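Local coordinates for periplasmic binding protein (Agrobacterium tumefaciens str. B6, PDB 5L9G) that binds the opine mannopine in the periplasm, probably delivering it to an ABC transporter for import, at residues A[80-85]-A[320-325]. Numbering follows the deposited sequence.
Sequences GIADEP and YSVDPN. With MO0 (mannopine), chain C.
Ile81 reaches Val322 and Pro324 with two different branches. Out from CB, the CG2 methyl branches off to meet Val322 CG1 at 3.7 Å. CG1, anti to the backbone N (chi1 -164°), slants across the Pro324 ring at its CG corner, 4.1 Å from Ile81 CG1. Chi2 is also extended (172°), and CD1 at the tip stays beside the same ring carbon, 4.3 Å from Pro324 CG. The other methyl of Val322, CG2, lies 3.9 Å from Ala82 CB, while Trp327 packs on both side chains. Pro85 CG sits 3.8 Å from Pro324 O and 4.3 Å from Pro324 CB. No hydrogen bond crosses between the segments; the side chains meet through carbon, and two backbone carbonyl oxygens, Ile81 O and Pro324 O, lie against proline ring carbons.

In this periplasmic binding protein fold, 80-85 is the turn from strand 76-80 into helix 84-89. Its partner, 320-325, leads from strand 320-321 into the C-terminal helix, whose N-cap is Asp323. The capping bond, Asn325 N to Asp323 OD1, comes in from above the carboxylate plane.

The same turn faces mannopine on its other flank. Gly80 N donates to the sugar-chain hydroxyl OAB of mannopine (2.8 Å, 163°), and that OAB in turn donates to Asp83 OD2 at 2.9 Å. Gln86 bonds to OD1, which probably helps hold the carboxylate turned so that OD2 meets the ligand.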
ATOM      1  N   GLY A  80      -1.966   2.422   5.561  1.00 37.48           N
ATOM      2  CA  GLY A  80      -0.721   1.682   5.389  1.00 36.67           C
ATOM      3  C   GLY A  80       0.007   1.654   6.728  1.00 41.96           C
ATOM      4  O   GLY A  80      -0.085   2.609   7.518  1.00 44.67           O
ATOM      5  N   ILE A  81       0.720   0.553   7.010  1.00 39.20           N
ATOM      6  CA  ILE A  81       1.464   0.383   8.268  1.00 39.95           C
ATOM      7  C   ILE A  81       2.417   1.555   8.557  1.00 44.92           C
ATOM      8  O   ILE A  81       2.663   1.859   9.729  1.00 45.96           O
ATOM      9  CB  ILE A  81       2.201  -0.993   8.302  1.00 42.75           C
ATOM     10  CG1 ILE A  81       2.659  -1.367   9.737  1.00 45.53           C
ATOM     11  CG2 ILE A  81       3.355  -1.057   7.271  1.00 42.14           C
ATOM     12  CD1 ILE A  81       3.225  -2.799   9.934  1.00 49.66           C
ATOM     13  N   ALA A  82       2.991   2.167   7.503  1.00 41.41           N
ATOM     14  CA  ALA A  82       3.960   3.257   7.664  1.00 43.20           C
ATOM     15  C   ALA A  82       3.308   4.618   7.911  1.00 46.95           C
ATOM     16  O   ALA A  82       4.021   5.559   8.257  1.00 48.50           O
ATOM     17  CB  ALA A  82       4.933   3.296   6.488  1.00 42.79           C
ATOM     18  N   ASP A  83       1.958   4.733   7.755  1.00 44.04           N
ATOM     19  CA  ASP A  83       1.255   5.976   8.114  1.00 45.91           C
ATOM     20  C   ASP A  83       0.756   5.896   9.556  1.00 50.89           C
ATOM     21  O   ASP A  83       0.413   6.926  10.138  1.00 51.82           O
ATOM     22  CB  ASP A  83       0.057   6.247   7.172  1.00 46.84           C
ATOM     23  CG  ASP A  83       0.437   6.996   5.914  1.00 47.91           C
ATOM     24  OD1 ASP A  83       1.438   7.751   5.947  1.00 48.61           O
ATOM     25  OD2 ASP A  83      -0.269   6.839   4.904  1.00 47.88           O
ATOM     26  N   GLU A  84       0.703   4.674  10.126  1.00 47.36           N
ATOM     27  CA  GLU A  84       0.234   4.445  11.494  1.00 49.74           C
ATOM     28  C   GLU A  84       1.020   5.274  12.548  1.00 55.86           C
ATOM     29  O   GLU A  84       0.366   5.924  13.366  1.00 57.12           O
ATOM     30  CB  GLU A  84       0.203   2.936  11.829  1.00 50.97           C
ATOM     31  CG  GLU A  84      -0.362   2.619  13.209  1.00 62.18           C
ATOM     32  CD  GLU A  84       0.618   2.555  14.373  1.00 64.69           C
ATOM     33  OE1 GLU A  84       0.125   2.562  15.519  1.00 64.68           O
ATOM     34  OE2 GLU A  84       1.847   2.429  14.164  1.00 56.76           O
ATOM     35  N   PRO A  85       2.376   5.330  12.538  1.00 52.74           N
ATOM     36  CA  PRO A  85       3.064   6.138  13.566  1.00 54.74           C
ATOM     37  C   PRO A  85       2.694   7.626  13.554  1.00 59.11           C
ATOM     38  O   PRO A  85       2.371   8.161  14.616  1.00 59.43           O
ATOM     39  CB  PRO A  85       4.548   5.893  13.281  1.00 55.69           C
ATOM     40  CG  PRO A  85       4.593   4.584  12.527  1.00 56.91           C
ATOM     41  CD  PRO A  85       3.351   4.617  11.678  1.00 52.00           C
ATOM     42  N   TYR A 320      12.366  -5.823  -0.209  1.00 35.90           N
ATOM     43  CA  TYR A 320      12.800  -5.366   1.107  1.00 37.07           C
ATOM     44  C   TYR A 320      11.492  -4.889   1.771  1.00 39.12           C
ATOM     45  O   TYR A 320      10.588  -4.441   1.062  1.00 37.89           O
ATOM     46  CB  TYR A 320      13.863  -4.245   1.013  1.00 38.19           C
ATOM     47  CG  TYR A 320      13.273  -2.942   0.535  1.00 37.17           C
ATOM     48  CD1 TYR A 320      12.957  -2.750  -0.807  1.00 37.82           C
ATOM     49  CD2 TYR A 320      12.916  -1.945   1.439  1.00 38.54           C
ATOM     50  CE1 TYR A 320      12.329  -1.589  -1.241  1.00 38.22           C
ATOM     51  CE2 TYR A 320      12.258  -0.795   1.021  1.00 39.63           C
ATOM     52  CZ  TYR A 320      11.994  -0.610  -0.326  1.00 42.53           C
ATOM     53  OH  TYR A 320      11.349   0.518  -0.750  1.00 42.71           O
ATOM     54  N   SER A 321      11.384  -5.011   3.102  1.00 38.63           N
ATOM     55  CA  SER A 321      10.168  -4.595   3.813  1.00 39.15           C
ATOM     56  C   SER A 321      10.154  -3.107   4.116  1.00 41.53           C
ATOM     57  O   SER A 321      11.200  -2.533   4.442  1.00 41.24           O
ATOM     58  CB  SER A 321      10.000  -5.378   5.108  1.00 43.57           C
ATOM     59  OG  SER A 321       9.611  -6.718   4.863  1.00 47.35           O
ATOM     60  N   VAL A 322       8.957  -2.481   4.055  1.00 37.13           N
ATOM     61  CA  VAL A 322       8.817  -1.069   4.458  1.00 37.48           C
ATOM     62  C   VAL A 322       9.249  -0.968   5.938  1.00 40.74           C
ATOM     63  O   VAL A 322       9.022  -1.914   6.699  1.00 40.99           O
ATOM     64  CB  VAL A 322       7.365  -0.532   4.218  1.00 40.32           C
ATOM     65  CG1 VAL A 322       6.331  -1.276   5.064  1.00 40.32           C
ATOM     66  CG2 VAL A 322       7.258   0.980   4.436  1.00 40.53           C
ATOM     67  N   ASP A 323       9.874   0.146   6.339  1.00 38.21           N
ATOM     68  CA  ASP A 323      10.267   0.315   7.725  1.00 40.04           C
ATOM     69  C   ASP A 323       9.442   1.417   8.364  1.00 45.07           C
ATOM     70  O   ASP A 323       9.731   2.595   8.148  1.00 44.98           O
ATOM     71  CB  ASP A 323      11.779   0.582   7.885  1.00 42.23           C
ATOM     72  CG  ASP A 323      12.281   0.603   9.326  1.00 52.16           C
ATOM     73  OD1 ASP A 323      11.442   0.454  10.263  1.00 50.04           O
ATOM     74  OD2 ASP A 323      13.493   0.784   9.519  1.00 54.32           O
ATOM     75  N   PRO A 324       8.415   1.052   9.165  1.00 44.67           N
ATOM     76  CA  PRO A 324       7.586   2.088   9.819  1.00 46.63           C
ATOM     77  C   PRO A 324       8.384   3.013  10.744  1.00 54.03           C
ATOM     78  O   PRO A 324       7.984   4.163  10.907  1.00 55.75           O
ATOM     79  CB  PRO A 324       6.533   1.290  10.586  1.00 48.56           C
ATOM     80  CG  PRO A 324       6.526  -0.064   9.946  1.00 51.56           C
ATOM     81  CD  PRO A 324       7.944  -0.305   9.502  1.00 46.70           C
ATOM     82  N   ASN A 325       9.509   2.531  11.327  1.00 51.24           N
ATOM     83  CA  ASN A 325      10.370   3.349  12.197  1.00 54.00           C
ATOM     84  C   ASN A 325      10.966   4.533  11.432  1.00 56.88           C
ATOM     85  O   ASN A 325      11.059   5.615  12.000  1.00 58.24           O
ATOM     86  CB  ASN A 325      11.465   2.507  12.854  1.00 55.77           C
ATOM     87  CG  ASN A 325      10.964   1.433  13.799  1.00 76.44           C
ATOM     88  OD1 ASN A 325      11.556   0.355  13.921  1.00 74.55           O
ATOM     89  ND2 ASN A 325       9.857   1.683  14.480  1.00 67.16           N
TER
HETATM   90  OAB MO0 C 401      -2.552   5.079   4.743  1.00 37.00           O
HETATM   91  CAF MO0 C 401      -3.345   5.737   3.793  1.00 37.76           C
HETATM   92  CAG MO0 C 401      -3.106   5.255   2.374  1.00 35.67           C
HETATM   93  OAC MO0 C 401      -2.076   5.979   1.796  1.00 36.39           O
HETATM   94  CAH MO0 C 401      -2.954   3.760   2.237  1.00 36.53           C
HETATM   95  OAM MO0 C 401      -4.030   3.087   2.779  1.00 36.67           O
HETATM   96  CAI MO0 C 401      -2.656   3.257   0.825  1.00 33.31           C
HETATM   97  OAD MO0 C 401      -3.699   3.566  -0.049  1.00 35.73           O
HETATM   98  CAJ MO0 C 401      -2.287   1.801   0.803  1.00 33.25           C
HETATM   99  OAE MO0 C 401      -1.161   1.598   1.609  1.00 37.76           O
HETATM  100  CAK MO0 C 401      -2.087   1.212  -0.601  1.00 29.10           C
HETATM  101  N   MO0 C 401      -2.881  -0.018  -0.719  1.00 29.28           N
HETATM  102  CA  MO0 C 401      -2.572  -0.784  -1.952  1.00 28.88           C
HETATM  103  C   MO0 C 401      -3.659  -0.573  -2.979  1.00 33.73           C
HETATM  104  O   MO0 C 401      -4.552   0.273  -2.762  1.00 31.54           O
HETATM  105  CB  MO0 C 401      -2.345  -2.255  -1.697  1.00 31.10           C
HETATM  106  CG  MO0 C 401      -3.632  -3.018  -1.467  1.00 32.04           C
HETATM  107  CD  MO0 C 401      -3.436  -4.302  -0.740  1.00 33.36           C
HETATM  108  OE1 MO0 C 401      -3.414  -5.483  -1.494  1.00 29.25           O
HETATM  109  NE2 MO0 C 401      -3.305  -4.384   0.493  1.00 35.97           N
HETATM  110  OXT MO0 C 401      -3.648  -1.191  -4.090  1.00 30.26           O